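Local structure of aminoglycoside phosphotransferase (Alicyclobacillus acidocaldarius subsp. acidocaldarius, 4PDY) at residues C222-V226 and V240-F244; G81-F85 and Y129-F134; E122-T127 and Y233-V239; Q72-A77 and A137-F141. The protein probably acts as a kinase-like phosphotransferase that moves a phosphate group onto a small-molecule acceptor, although the true substrate is not established. The contacts are given in a common frame with arbitrary orientation. Numbering follows the deposited sequence.

Contact 1 (C222-V226 and V240-F244)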
# COMPACT_ATOMS: atom_id res chain seq x y z
N CYS A 222 -1.29 -5.92 8.62
CA CYS A 222 -1.21 -5.54 7.21
C CYS A 222 0.14 -4.91 6.94
O CYS A 222 0.78 -4.37 7.83
CB CYS A 222 -2.32 -4.55 6.82
SG CYS A 222 -3.94 -5.29 6.54
N HIS A 223 0.56 -5.00 5.67
CA HIS A 223 1.80 -4.39 5.22
C HIS A 223 1.65 -2.87 5.06
O HIS A 223 2.52 -2.10 5.47
CB HIS A 223 2.20 -5.04 3.90
CG HIS A 223 3.47 -4.49 3.31
ND1 HIS A 223 3.47 -3.40 2.47
CD2 HIS A 223 4.75 -4.89 3.42
CE1 HIS A 223 4.72 -3.17 2.07
NE2 HIS A 223 5.50 -4.04 2.65
N LEU A 224 0.55 -2.44 4.45
CA LEU A 224 0.16 -1.02 4.37
C LEU A 224 1.09 -0.13 3.54
O LEU A 224 1.02 1.09 3.62
CB LEU A 224 -0.08 -0.41 5.75
CG LEU A 224 -1.15 -1.14 6.58
CD1 LEU A 224 -1.32 -0.53 7.96
CD2 LEU A 224 -2.49 -1.17 5.84
N ASP A 225 1.92 -0.74 2.69
CA ASP A 225 2.65 0.05 1.69
C ASP A 225 2.77 -0.77 0.42
O ASP A 225 3.87 -1.06 -0.10
CB ASP A 225 4.00 0.47 2.23
CG ASP A 225 4.60 1.64 1.47
OD1 ASP A 225 3.91 2.27 0.63
OD2 ASP A 225 5.79 1.92 1.72
N VAL A 226 1.61 -1.12 -0.11
CA VAL A 226 1.47 -2.06 -1.20
C VAL A 226 1.59 -1.34 -2.53
O VAL A 226 0.60 -0.99 -3.18
CB VAL A 226 0.14 -2.83 -1.09
CG1 VAL A 226 0.03 -3.86 -2.20
CG2 VAL A 226 0.04 -3.48 0.29
N VAL A 240 7.78 -11.31 -2.96
CA VAL A 240 8.47 -11.10 -1.71
C VAL A 240 8.29 -9.64 -1.34
O VAL A 240 8.56 -8.74 -2.13
CB VAL A 240 9.97 -11.49 -1.84
CG1 VAL A 240 10.72 -11.12 -0.58
CG2 VAL A 240 10.10 -12.97 -2.12
N LEU A 241 7.81 -9.42 -0.12
CA LEU A 241 7.62 -8.08 0.36
C LEU A 241 8.89 -7.50 0.95
O LEU A 241 9.65 -8.19 1.62
CB LEU A 241 6.53 -8.03 1.43
CG LEU A 241 5.13 -8.36 0.95
CD1 LEU A 241 4.22 -8.57 2.16
CD2 LEU A 241 4.55 -7.28 0.06
N ILE A 242 9.07 -6.21 0.72
CA ILE A 242 10.08 -5.44 1.43
C ILE A 242 9.41 -4.18 2.04
O ILE A 242 8.27 -3.85 1.69
CB ILE A 242 11.28 -5.08 0.55
CG1 ILE A 242 10.81 -4.16 -0.56
CG2 ILE A 242 11.91 -6.36 -0.03
CD1 ILE A 242 11.94 -3.59 -1.37
N ASP A 243 10.14 -3.52 2.91
CA ASP A 243 9.68 -2.28 3.57
C ASP A 243 8.43 -2.45 4.42
O ASP A 243 7.34 -2.11 3.97
CB ASP A 243 9.47 -1.15 2.57
CG ASP A 243 9.34 0.21 3.24
OD1 ASP A 243 9.36 0.27 4.48
OD2 ASP A 243 9.18 1.20 2.50
N PHE A 244 8.65 -2.99 5.62
CA PHE A 244 7.58 -3.25 6.58
C PHE A 244 7.42 -2.08 7.55
O PHE A 244 6.83 -2.26 8.60
CB PHE A 244 7.85 -4.57 7.32
CG PHE A 244 7.56 -5.79 6.49
CD1 PHE A 244 8.51 -6.31 5.59
CD2 PHE A 244 6.32 -6.40 6.57
CE1 PHE A 244 8.20 -7.43 4.83
CE2 PHE A 244 6.01 -7.51 5.80
CZ PHE A 244 6.95 -8.02 4.95
O HOH W 1 5.18 -1.25 5.43
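The polar evidence centres on the His223 imidazole. NE2 donates to Ile242 O at 2.9 Å with an N-H...O angle of 158°, while ND1 accepts from Asp225 N at 3.1 Å, a pairing that puts the ring proton on NE2. Asp243 O is also 3.0 Å from His223 NE2, but the angle is too poor for a hydrogen bond; that carbonyl instead receives water 1 at 2.7 Å, and the same water donates to His223 O at 2.8 Å, bridging the two backbones.

Apolar contacts hold the ring on two further sides. Leu241 CD2 lies over one face, 4.3 Å from the His223 centroid and 15° off its normal. The imidazole edge points at the face of Phe244 in a T-shaped pair, with centroids 5.0 Å apart and planes at 76°.

Electrostatically, Asp225 OD2 and Asp243 OD2 approach to 3.6 Å, a like-charge pair. Asp243 has a weak, long ion pair with Lys58.

The Ile242 side chain touches the bound histidine, placing the contact at that pocket.

The sequences His-Leu-Asp (223-225, with Asn230 following) and Ile-Asp-Phe (242-244) match the HxDxxxxN and DFG-like motifs of protein-kinase-like phosphotransferases. By analogy Asp225 probably corresponds to the catalytic aspartate and Asp243 to the metal-binding one, so the imidazole ties together the two loops of the presumed active site.

Contact 2 (G81-F85 and Y129-F134); sequences GFTKF and YTLAQF
Phe82 lays one face of its ring over the backbone of Phe134, whose CA sits 4.2 Å from the Phe82 centroid and 27° off the normal. The two rings themselves meet obliquely (centroids 5.7 Å, planes at 46°). Residues 129-134 are regular helix; 81-85 is an irregular, bent loop running past it, with Phe82 CA 6.7 Å from Gln133 CA and Lys84 CA 6.3 Å from Thr130 CA. Gly81, at phi 109°, ends the preceding helix in a Schellman motif. Phe82 takes chi1 t, and Gln133 CB lies at its ring edge, 3.9 Å from Phe82 CD1. Lys84 is the centre of an inverse gamma turn (phi/psi -93/54); the backbone points its CA-to-CB bond toward the helix, setting Lys84 CB 3.4 Å from Thr130 CG2, and chi angles m, m, t, p then carry NZ to Gln133 OE1, to which it donates at 2.9 Å. Water 3 links Lys84 NZ (3.0 Å) to Thr130 OG1 (2.7 Å), a hydroxyl also bonded to Val239 O. Such packing of the loop after helix 64-79 against helix 121-137 is consistent with the junction between the two lobes of a kinase-like fold.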
# COMPACT_ATOMS: atom_id res chain seq x y z
N GLY A 81 5.65 -20.21 9.29
CA GLY A 81 5.80 -20.68 7.91
C GLY A 81 5.99 -19.60 6.87
O GLY A 81 6.20 -19.90 5.70
N PHE A 82 5.92 -18.33 7.26
CA PHE A 82 5.98 -17.25 6.29
C PHE A 82 7.41 -17.12 5.72
O PHE A 82 8.37 -17.04 6.47
CB PHE A 82 5.61 -15.94 6.96
CG PHE A 82 5.48 -14.77 6.03
CD1 PHE A 82 4.55 -14.76 5.00
CD2 PHE A 82 6.31 -13.65 6.17
CE1 PHE A 82 4.42 -13.67 4.18
CE2 PHE A 82 6.16 -12.56 5.35
CZ PHE A 82 5.23 -12.57 4.34
N THR A 83 7.48 -17.00 4.40
CA THR A 83 8.76 -16.92 3.69
C THR A 83 8.91 -15.65 2.87
O THR A 83 10.00 -15.38 2.37
CB THR A 83 8.92 -18.09 2.67
OG1 THR A 83 7.98 -17.91 1.59
CG2 THR A 83 8.69 -19.41 3.34
N LYS A 84 7.86 -14.85 2.74
CA LYS A 84 7.78 -13.86 1.67
C LYS A 84 8.29 -12.49 2.08
O LYS A 84 7.60 -11.48 1.92
CB LYS A 84 6.35 -13.75 1.12
CG LYS A 84 5.71 -15.08 0.73
CD LYS A 84 6.37 -15.67 -0.52
CE LYS A 84 5.77 -17.01 -0.89
NZ LYS A 84 4.31 -17.00 -1.19
N PHE A 85 9.52 -12.47 2.59
CA PHE A 85 10.12 -11.23 3.04
C PHE A 85 11.64 -11.30 2.90
O PHE A 85 12.24 -12.37 3.01
CB PHE A 85 9.74 -10.88 4.48
CG PHE A 85 10.28 -11.81 5.51
CD1 PHE A 85 9.74 -13.08 5.70
CD2 PHE A 85 11.31 -11.41 6.35
CE1 PHE A 85 10.26 -13.94 6.63
CE2 PHE A 85 11.81 -12.26 7.32
CZ PHE A 85 11.29 -13.52 7.47
N TYR A 129 -1.59 -13.30 -2.52
CA TYR A 129 -1.26 -14.49 -1.78
C TYR A 129 -0.30 -14.16 -0.64
O TYR A 129 -0.46 -14.58 0.51
CB TYR A 129 -0.68 -15.55 -2.74
CG TYR A 129 -0.51 -16.94 -2.19
CD1 TYR A 129 -1.57 -17.61 -1.59
CD2 TYR A 129 0.69 -17.63 -2.37
CE1 TYR A 129 -1.42 -18.90 -1.12
CE2 TYR A 129 0.84 -18.91 -1.90
CZ TYR A 129 -0.21 -19.55 -1.28
OH TYR A 129 -0.06 -20.83 -0.81
N THR A 130 0.76 -13.44 -1.00
CA THR A 130 1.77 -13.07 -0.03
C THR A 130 1.18 -12.19 1.10
O THR A 130 1.48 -12.42 2.28
CB THR A 130 2.94 -12.38 -0.75
OG1 THR A 130 3.66 -13.37 -1.49
CG2 THR A 130 3.84 -11.65 0.21
N LEU A 131 0.41 -11.18 0.72
CA LEU A 131 -0.22 -10.32 1.73
C LEU A 131 -1.12 -11.13 2.68
O LEU A 131 -1.11 -10.91 3.89
CB LEU A 131 -1.01 -9.21 1.05
CG LEU A 131 -0.17 -8.12 0.36
CD1 LEU A 131 -1.08 -7.31 -0.56
CD2 LEU A 131 0.56 -7.24 1.36
N ALA A 132 -1.89 -12.05 2.11
CA ALA A 132 -2.75 -12.90 2.91
C ALA A 132 -1.95 -13.79 3.85
O ALA A 132 -2.31 -14.01 5.00
CB ALA A 132 -3.62 -13.73 2.00
N GLN A 133 -0.85 -14.33 3.34
CA GLN A 133 0.03 -15.16 4.18
C GLN A 133 0.61 -14.36 5.33
O GLN A 133 0.73 -14.86 6.44
CB GLN A 133 1.15 -15.79 3.34
CG GLN A 133 0.69 -16.86 2.39
CD GLN A 133 1.81 -17.45 1.58
OE1 GLN A 133 2.74 -16.72 1.18
NE2 GLN A 133 1.79 -18.77 1.39
N PHE A 134 1.03 -13.13 5.06
CA PHE A 134 1.56 -12.27 6.12
C PHE A 134 0.51 -12.02 7.21
O PHE A 134 0.81 -12.10 8.39
CB PHE A 134 2.06 -10.95 5.52
CG PHE A 134 2.58 -9.97 6.55
CD1 PHE A 134 3.65 -10.28 7.36
CD2 PHE A 134 1.99 -8.73 6.69
CE1 PHE A 134 4.12 -9.39 8.29
CE2 PHE A 134 2.46 -7.82 7.60
CZ PHE A 134 3.52 -8.16 8.43
O HOH W 2 4.91 -17.82 3.00
O HOH W 3 3.68 -15.21 -3.53

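Contact 3 (E122-T127 and Y233-V239)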
# COMPACT_ATOMS: atom_id res chain seq x y z
N GLU A 122 -1.36 -12.54 -12.90
CA GLU A 122 -0.42 -13.39 -12.20
C GLU A 122 0.32 -12.65 -11.08
O GLU A 122 0.58 -13.21 -10.01
CB GLU A 122 0.58 -13.95 -13.24
CG GLU A 122 1.84 -14.59 -12.68
CD GLU A 122 1.58 -15.77 -11.77
OE1 GLU A 122 0.43 -16.29 -11.76
OE2 GLU A 122 2.53 -16.18 -11.05
N HIS A 123 0.73 -11.42 -11.36
CA HIS A 123 1.48 -10.65 -10.39
C HIS A 123 0.57 -10.19 -9.25
O HIS A 123 0.95 -10.21 -8.09
CB HIS A 123 2.12 -9.43 -11.04
CG HIS A 123 3.29 -9.76 -11.91
ND1 HIS A 123 4.37 -8.92 -12.03
CD2 HIS A 123 3.55 -10.84 -12.69
CE1 HIS A 123 5.24 -9.46 -12.86
NE2 HIS A 123 4.77 -10.61 -13.28
N VAL A 124 -0.66 -9.81 -9.60
CA VAL A 124 -1.65 -9.47 -8.58
C VAL A 124 -1.98 -10.68 -7.70
O VAL A 124 -2.04 -10.58 -6.47
CB VAL A 124 -2.92 -8.91 -9.23
CG1 VAL A 124 -3.99 -8.68 -8.17
CG2 VAL A 124 -2.64 -7.60 -9.93
N ALA A 125 -2.11 -11.83 -8.34
CA ALA A 125 -2.41 -13.07 -7.64
C ALA A 125 -1.36 -13.33 -6.56
O ALA A 125 -1.65 -13.67 -5.42
CB ALA A 125 -2.43 -14.25 -8.62
N GLN A 126 -0.09 -13.26 -6.98
CA GLN A 126 1.00 -13.58 -6.06
C GLN A 126 1.19 -12.52 -4.96
O GLN A 126 1.58 -12.88 -3.85
CB GLN A 126 2.31 -13.89 -6.82
CG GLN A 126 2.22 -15.21 -7.59
CD GLN A 126 1.85 -16.38 -6.68
OE1 GLN A 126 2.43 -16.55 -5.61
NE2 GLN A 126 0.83 -17.14 -7.08
N THR A 127 0.98 -11.26 -5.31
CA THR A 127 0.98 -10.20 -4.29
C THR A 127 -0.12 -10.43 -3.23
O THR A 127 0.16 -10.38 -2.06
CB THR A 127 0.86 -8.81 -4.94
OG1 THR A 127 1.89 -8.64 -5.93
CG2 THR A 127 0.97 -7.70 -3.92
N TYR A 233 8.28 -9.45 -7.60
CA TYR A 233 7.92 -10.69 -8.28
C TYR A 233 9.22 -11.36 -8.73
O TYR A 233 10.02 -10.78 -9.49
CB TYR A 233 7.02 -10.40 -9.48
CG TYR A 233 6.42 -11.63 -10.09
CD1 TYR A 233 5.21 -12.13 -9.61
CD2 TYR A 233 7.04 -12.30 -11.12
CE1 TYR A 233 4.64 -13.27 -10.14
CE2 TYR A 233 6.50 -13.44 -11.66
CZ TYR A 233 5.29 -13.92 -11.18
OH TYR A 233 4.75 -15.06 -11.72
N THR A 234 9.46 -12.55 -8.20
CA THR A 234 10.76 -13.20 -8.29
C THR A 234 10.82 -14.19 -9.46
O THR A 234 9.78 -14.57 -10.01
CB THR A 234 11.08 -14.00 -7.02
OG1 THR A 234 10.22 -15.15 -6.99
CG2 THR A 234 10.93 -13.17 -5.75
N PRO A 235 12.03 -14.65 -9.83
CA PRO A 235 12.14 -15.72 -10.82
C PRO A 235 11.46 -17.05 -10.43
O PRO A 235 11.20 -17.88 -11.30
CB PRO A 235 13.66 -15.87 -10.98
CG PRO A 235 14.23 -14.58 -10.53
CD PRO A 235 13.33 -14.09 -9.45
N GLN A 236 11.15 -17.25 -9.14
CA GLN A 236 10.34 -18.40 -8.74
C GLN A 236 8.83 -18.09 -8.74
O GLN A 236 8.02 -18.90 -8.29
CB GLN A 236 10.79 -18.98 -7.39
CG GLN A 236 12.08 -19.84 -7.48
CD GLN A 236 11.89 -21.28 -8.05
OE1 GLN A 236 11.05 -22.09 -7.57
NE2 GLN A 236 12.72 -21.63 -9.04
N HIS A 237 8.45 -16.96 -9.33
CA HIS A 237 7.05 -16.62 -9.54
C HIS A 237 6.28 -16.49 -8.22
O HIS A 237 5.13 -16.90 -8.10
CB HIS A 237 6.39 -17.58 -10.52
CG HIS A 237 6.94 -17.50 -11.90
ND1 HIS A 237 6.35 -18.14 -12.96
CD2 HIS A 237 7.99 -16.82 -12.41
CE1 HIS A 237 7.03 -17.89 -14.07
NE2 HIS A 237 8.03 -17.09 -13.76
N GLN A 238 6.95 -15.91 -7.24
CA GLN A 238 6.31 -15.51 -5.99
C GLN A 238 6.54 -14.03 -5.79
O GLN A 238 7.33 -13.41 -6.49
CB GLN A 238 6.93 -16.27 -4.83
CG GLN A 238 6.80 -17.77 -4.94
CD GLN A 238 7.69 -18.49 -3.94
OE1 GLN A 238 8.89 -18.22 -3.84
NE2 GLN A 238 7.10 -19.42 -3.20
N VAL A 239 5.81 -13.46 -4.85
CA VAL A 239 6.07 -12.09 -4.46
C VAL A 239 6.67 -12.03 -3.07
O VAL A 239 6.11 -12.59 -2.11
CB VAL A 239 4.80 -11.22 -4.56
CG1 VAL A 239 4.97 -9.89 -3.84
CG2 VAL A 239 4.44 -10.98 -6.01
O HOH W 3 3.68 -15.21 -3.53
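Residues 122-127 form regular helix, whereas 233-239 is the tip of a beta hairpin joining strands 231-233 and 239-241. Its turn is type I with a G1 bulge: His237 N bonds Thr234 O at 2.8 Å, Thr234 N bonds Gln238 O at 2.9 Å, and His237 adopts left-handed angles (61/40). The hairpin meets the helix at two levels, with Tyr233 CA 6.8 Å from His123 CA and Val239 CA 5.4 Å from Thr127 CA. In a kinase-like fold this hairpin follows the catalytic-loop segment, and here it rests on helix 121-137.

Tyr233 stacks face-to-face on His123, with centroids 3.8 Å apart and planes at 8°; the imidazole is also fixed by a bond between its ND1 and Asn117 N. Beyond the stack, Tyr233 OH donates to Glu122 OE2 at 2.6 Å. Gln126 packs its CG 4.0 Å from Tyr233 CE1 and 3.4 Å from His237 O. Val239 fills the space one turn along, its CG2 lying 3.7 Å from Gln126 CB and 3.5 Å from Thr127 OG1, which itself bonds His123 O. Water 3 accepts from Val239 N at 3.1 Å and lies 2.8 Å from Gln126 OE1 and 3.2 Å from Gln126 O.

Contact 4 (Q72-A77 and A137-F141)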
# COMPACT_ATOMS: atom_id res chain seq x y z
N GLN A 72 10.87 -8.60 15.07
CA GLN A 72 10.19 -9.66 15.84
C GLN A 72 8.91 -10.15 15.20
O GLN A 72 8.60 -11.34 15.26
CB GLN A 72 9.91 -9.24 17.29
CG GLN A 72 11.14 -9.12 18.16
CD GLN A 72 11.92 -10.41 18.28
OE1 GLN A 72 11.40 -11.44 18.71
NE2 GLN A 72 13.19 -10.36 17.91
N CYS A 73 8.15 -9.24 14.60
CA CYS A 73 6.97 -9.60 13.85
C CYS A 73 7.29 -10.56 12.73
O CYS A 73 6.63 -11.58 12.56
CB CYS A 73 6.29 -8.35 13.32
SG CYS A 73 4.81 -8.78 12.41
N LEU A 74 8.30 -10.21 11.93
CA LEU A 74 8.69 -11.09 10.84
C LEU A 74 9.23 -12.41 11.33
O LEU A 74 8.95 -13.45 10.71
CB LEU A 74 9.65 -10.35 9.91
CG LEU A 74 8.89 -9.34 9.03
CD1 LEU A 74 9.84 -8.32 8.43
CD2 LEU A 74 8.06 -10.06 7.96
N ARG A 75 9.99 -12.43 12.41
CA ARG A 75 10.46 -13.72 12.90
C ARG A 75 9.30 -14.55 13.44
O ARG A 75 9.29 -15.78 13.29
CB ARG A 75 11.56 -13.54 13.94
CG ARG A 75 12.89 -13.25 13.27
CD ARG A 75 14.04 -13.17 14.24
NE ARG A 75 15.22 -12.54 13.67
CZ ARG A 75 16.21 -12.05 14.40
NH1 ARG A 75 16.15 -12.13 15.72
NH2 ARG A 75 17.25 -11.47 13.83
N HIS A 76 8.30 -13.90 14.05
CA HIS A 76 7.10 -14.64 14.45
C HIS A 76 6.40 -15.25 13.23
O HIS A 76 6.07 -16.45 13.21
CB HIS A 76 6.15 -13.72 15.21
CG HIS A 76 4.83 -14.37 15.46
ND1 HIS A 76 4.57 -15.09 16.60
CD2 HIS A 76 3.74 -14.51 14.67
CE1 HIS A 76 3.36 -15.60 16.53
NE2 HIS A 76 2.84 -15.28 15.36
N ALA A 77 6.19 -14.43 12.22
CA ALA A 77 5.57 -14.91 10.99
C ALA A 77 6.35 -16.11 10.41
O ALA A 77 5.77 -17.11 9.99
CB ALA A 77 5.48 -13.77 9.98
N ALA A 137 -0.06 -15.30 9.19
CA ALA A 137 1.10 -15.67 10.00
C ALA A 137 1.33 -14.76 11.20
O ALA A 137 2.13 -15.08 12.06
CB ALA A 137 2.36 -15.71 9.15
N THR A 138 0.66 -13.60 11.22
CA THR A 138 0.82 -12.63 12.30
C THR A 138 -0.42 -12.48 13.18
O THR A 138 -0.49 -11.58 14.02
CB THR A 138 1.24 -11.26 11.76
OG1 THR A 138 0.30 -10.80 10.79
CG2 THR A 138 2.64 -11.33 11.13
N ARG A 139 -1.40 -13.36 12.99
CA ARG A 139 -2.60 -13.35 13.81
C ARG A 139 -2.20 -13.41 15.28
O ARG A 139 -1.30 -14.15 15.66
CB ARG A 139 -3.44 -14.58 13.45
CG ARG A 139 -4.81 -14.67 14.09
CD ARG A 139 -5.64 -15.77 13.45
NE ARG A 139 -6.28 -15.34 12.20
CZ ARG A 139 -7.54 -14.89 12.09
NH1 ARG A 139 -8.33 -14.81 13.15
NH2 ARG A 139 -8.01 -14.51 10.91
N SER A 140 -2.87 -12.61 16.10
CA SER A 140 -2.63 -12.62 17.53
C SER A 140 -1.27 -12.08 17.97
O SER A 140 -0.99 -12.08 19.17
CB SER A 140 -2.84 -14.03 18.13
OG SER A 140 -4.17 -14.49 17.95
N PHE A 141 -0.43 -11.59 17.04
CA PHE A 141 0.91 -11.11 17.41
C PHE A 141 0.85 -9.63 17.73
O PHE A 141 0.54 -8.82 16.86
CB PHE A 141 1.93 -11.32 16.28
CG PHE A 141 3.32 -10.85 16.65
CD1 PHE A 141 4.09 -11.58 17.53
CD2 PHE A 141 3.79 -9.62 16.23
CE1 PHE A 141 5.34 -11.12 17.93
CE2 PHE A 141 5.03 -9.14 16.63
CZ PHE A 141 5.81 -9.91 17.47
O HOH W 4 0.32 -16.09 14.64
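Ala137 makes the tightest backbone approach, its CA 4.6 Å from Ala77 CA and its CB 3.8 Å from Ala77 CB; the two small side chains let the backbones come close, Ala137 O lying 3.6 Å from Ala77 CA. This carbonyl O also lies near the plane of the His76 ring, 3.1 Å from His76 CD2. Thr138 follows, opening a type II turn that closes with Phe141 N bonded to Thr138 O at 3.0 Å. Thr138 CG2 reaches Cys73 SG at 3.6 Å and Ala77 CB at 3.9 Å, while its hydroxyl is engaged with Phe134 O in the preceding helix. Arg139 contributes through its carbonyl: water 4 donates to Arg139 O at 2.7 Å, weakly to Ala137 O at 3.3 Å, and lies 2.7 Å from His76 NE2. Phe141 (chi1 t) then places CE2 3.4 Å from Cys73 CA. Its ring and that of His76 are oblique (centroids 4.8 Å, planes at 31°), with reciprocal CH-pi contacts: each CB stands 4.2 Å from the other residue's ring centroid. The turn thus leaves helix 121-137 and packs on helix 64-79, the probable counterpart of kinase helix C, while Trp221, at the start of strand 221-222, hydrogen-bonds Thr138 OG1 through N and Phe141 O through NE1.

From the N terminus, helix 64-79 enters first: contact 4 closes the span from 72-77 to 137-141, and contact 2, joining 81-85 to 129-134, lies within it. Contact 3 starts in that span, at 122-127, but closes downstream at 233-239, so it crosses both. Contact 1 opens at 222-226, after contacts 2 and 4, crosses contact 3 and closes at 240-244, just past its end. Helix 121-137 serves contacts 2 and 3, which share water 3 and are linked by Thr130 OG1 to Val239 O at 2.7 Å. Leu241 N to Lys84 O at 2.9 Å, a probable hydrogen bond, joins contact 1 to contact 2. Together they connect helix 64-79, helix 121-137 and the presumed catalytic loops.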